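Local coordinates for transcriptional regulator fur family (Xanthomonas campestris pv. campestris, PDB 7DH8), which binds two zinc ions per subunit and probably acts as a zinc-dependent DNA-binding repressor of zinc-uptake genes, at residues H97-V102 / F120-R125. Sequence-based numbering, arbitrary orientation.
Sequences HKLESV and FLICDR. With ZN (zinc ion), chain B; ZN (zinc ion), chain C.
Phe120 points its CZ tip at one face of the His97 imidazole. The pair is a tilted edge-to-face one, with centroids 5.3 Å apart and ring planes at 65°. Phe120 CZ sits over the CG-CD2 side of the imidazole, 3.7 Å from both His97 CG and His97 CD2. Phe120 CG is anti to its carbonyl carbon (chi1 -72°), which sends the ring toward His97. His97 NE2 binds a zinc ion at 2.0 Å; Cys108, His116 and Glu131 complete that site. Phe120 is thus a second-shell residue backing a zinc ligand. Leu99 CD2 sits over the centre of one Phe120 face, 3.6 Å from the centroid and 11° off the ring normal, a CH-pi contact. Leu99 CD1 meets Ile122 CD1 at 4.2 Å. Ser101 OG lies 3.8 Å from Ile122 CD1, but its hydrogen bond goes to Glu158. Val102 CG1 lies 4.3 Å from Ile122 CG2. No hydrogen bond joins the segments. Next to Ile122, Cys123 SG binds the second zinc ion with Cys126, Cys163 and Cys166. The contact packs hairpin 96-99/104-107, whose Val106 also touches Leu99 and Phe120, against a mixed sheet consistent with the Fur-family dimerisation domain. There strand 119-123 runs between strands 129-131 and 151-160.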
loop_
_atom_site.group_PDB
_atom_site.type_symbol
_atom_site.label_atom_id
_atom_site.label_comp_id
_atom_site.label_asym_id
_atom_site.label_seq_id
_atom_site.Cartn_x
_atom_site.Cartn_y
_atom_site.Cartn_z
ATOM N N HIS A 97 7.920 5.483 -8.959
ATOM C CA HIS A 97 6.953 5.248 -7.915
ATOM C C HIS A 97 7.368 4.004 -7.166
ATOM O O HIS A 97 7.755 3.014 -7.784
ATOM C CB HIS A 97 5.524 5.044 -8.460
ATOM C CG HIS A 97 4.980 6.240 -9.183
ATOM N ND1 HIS A 97 4.428 7.313 -8.516
ATOM C CD2 HIS A 97 4.882 6.526 -10.503
ATOM C CE1 HIS A 97 4.038 8.223 -9.395
ATOM N NE2 HIS A 97 4.271 7.753 -10.611
ATOM N N LYS A 98 7.239 4.047 -5.845
ATOM C CA LYS A 98 7.369 2.845 -5.058
ATOM C C LYS A 98 5.984 2.268 -4.854
ATOM O O LYS A 98 5.093 2.957 -4.345
ATOM C CB LYS A 98 8.015 3.111 -3.696
ATOM C CG LYS A 98 8.308 1.751 -2.921
ATOM C CD LYS A 98 8.812 2.064 -1.494
ATOM C CE LYS A 98 8.730 0.833 -0.557
ATOM N NZ LYS A 98 9.421 1.125 0.771
ATOM N N LEU A 99 5.794 1.026 -5.280
ATOM C CA LEU A 99 4.539 0.297 -5.063
ATOM C C LEU A 99 4.590 -0.362 -3.691
ATOM O O LEU A 99 5.344 -1.308 -3.480
ATOM C CB LEU A 99 4.357 -0.749 -6.146
ATOM C CG LEU A 99 4.290 -0.066 -7.528
ATOM C CD1 LEU A 99 4.211 -1.112 -8.631
ATOM C CD2 LEU A 99 3.100 0.975 -7.593
ATOM N N GLU A 100 3.754 0.107 -2.769
ATOM C CA GLU A 100 3.879 -0.366 -1.400
ATOM C C GLU A 100 3.458 -1.796 -1.225
ATOM O O GLU A 100 3.992 -2.467 -0.337
ATOM C CB GLU A 100 3.062 0.509 -0.452
ATOM C CG GLU A 100 3.426 1.929 -0.570
ATOM C CD GLU A 100 4.656 2.260 0.247
ATOM O OE1 GLU A 100 5.069 1.398 1.033
ATOM O OE2 GLU A 100 5.200 3.381 0.097
ATOM N N SER A 101 2.490 -2.294 -2.013
ATOM C CA SER A 101 2.048 -3.654 -1.712
ATOM C C SER A 101 2.971 -4.737 -2.270
ATOM O O SER A 101 2.823 -5.910 -1.883
ATOM C CB SER A 101 0.614 -3.901 -2.217
ATOM O OG SER A 101 0.558 -3.803 -3.612
ATOM N N VAL A 102 3.897 -4.407 -3.174
ATOM C CA VAL A 102 4.871 -5.397 -3.641
ATOM C C VAL A 102 6.303 -4.990 -3.344
ATOM O O VAL A 102 7.220 -5.717 -3.718
ATOM C CB VAL A 102 4.728 -5.712 -5.147
ATOM C CG1 VAL A 102 3.459 -6.507 -5.412
ATOM C CG2 VAL A 102 4.806 -4.437 -5.982
ATOM N N PHE A 120 -2.728 2.408 -9.329
ATOM C CA PHE A 120 -2.032 1.352 -10.039
ATOM C C PHE A 120 -2.880 0.104 -10.033
ATOM O O PHE A 120 -3.442 -0.243 -8.984
ATOM C CB PHE A 120 -0.687 1.025 -9.333
ATOM C CG PHE A 120 0.305 2.080 -9.518
ATOM C CD1 PHE A 120 0.366 3.132 -8.621
ATOM C CD2 PHE A 120 1.151 2.068 -10.605
ATOM C CE1 PHE A 120 1.247 4.159 -8.818
ATOM C CE2 PHE A 120 2.037 3.110 -10.797
ATOM C CZ PHE A 120 2.085 4.134 -9.913
ATOM N N LEU A 121 -2.964 -0.578 -11.205
ATOM C CA LEU A 121 -3.515 -1.920 -11.308
ATOM C C LEU A 121 -2.338 -2.882 -11.261
ATOM O O LEU A 121 -1.466 -2.826 -12.126
ATOM C CB LEU A 121 -4.280 -2.112 -12.622
ATOM C CG LEU A 121 -5.337 -1.039 -12.970
ATOM C CD1 LEU A 121 -5.911 -1.259 -14.332
ATOM C CD2 LEU A 121 -6.409 -0.999 -11.849
ATOM N N ILE A 122 -2.297 -3.753 -10.270
ATOM C CA ILE A 122 -1.154 -4.636 -10.090
ATOM C C ILE A 122 -1.658 -6.057 -10.176
ATOM O O ILE A 122 -2.505 -6.463 -9.391
ATOM C CB ILE A 122 -0.424 -4.365 -8.761
ATOM C CG1 ILE A 122 0.038 -2.923 -8.699
ATOM C CG2 ILE A 122 0.859 -5.283 -8.615
ATOM C CD1 ILE A 122 0.564 -2.548 -7.218
ATOM N N CYS A 123 -1.196 -6.811 -11.187
ATOM C CA CYS A 123 -1.731 -8.142 -11.368
ATOM C C CYS A 123 -1.137 -9.021 -10.281
ATOM O O CYS A 123 0.076 -9.023 -10.088
ATOM C CB CYS A 123 -1.386 -8.695 -12.757
ATOM S SG CYS A 123 -1.951 -10.365 -13.002
ATOM N N ASP A 124 -1.987 -9.807 -9.621
ATOM C CA ASP A 124 -1.517 -10.729 -8.599
ATOM C C ASP A 124 -0.626 -11.828 -9.177
ATOM O O ASP A 124 0.216 -12.363 -8.461
ATOM C CB ASP A 124 -2.704 -11.386 -7.894
ATOM C CG ASP A 124 -3.529 -10.403 -7.069
ATOM O OD1 ASP A 124 -3.049 -9.286 -6.746
ATOM O OD2 ASP A 124 -4.678 -10.775 -6.734
ATOM N N ARG A 125 -0.824 -12.223 -10.434
ATOM C CA ARG A 125 -0.157 -13.433 -10.929
ATOM C C ARG A 125 1.141 -13.113 -11.690
ATOM O O ARG A 125 2.193 -13.693 -11.401
ATOM C CB ARG A 125 -1.147 -14.217 -11.794
ATOM C CG ARG A 125 -0.524 -15.523 -12.459
ATOM C CD ARG A 125 -1.602 -16.452 -12.986
ATOM N NE ARG A 125 -2.669 -16.613 -12.016
ATOM C CZ ARG A 125 -3.935 -16.775 -12.370
ATOM N NH1 ARG A 125 -4.231 -16.813 -13.665
ATOM N NH2 ARG A 125 -4.892 -16.891 -11.441
HETATM ZN ZN ZN B . 3.571 8.725 -12.232
HETATM ZN ZN ZN C . -1.178 -10.718 -15.187
#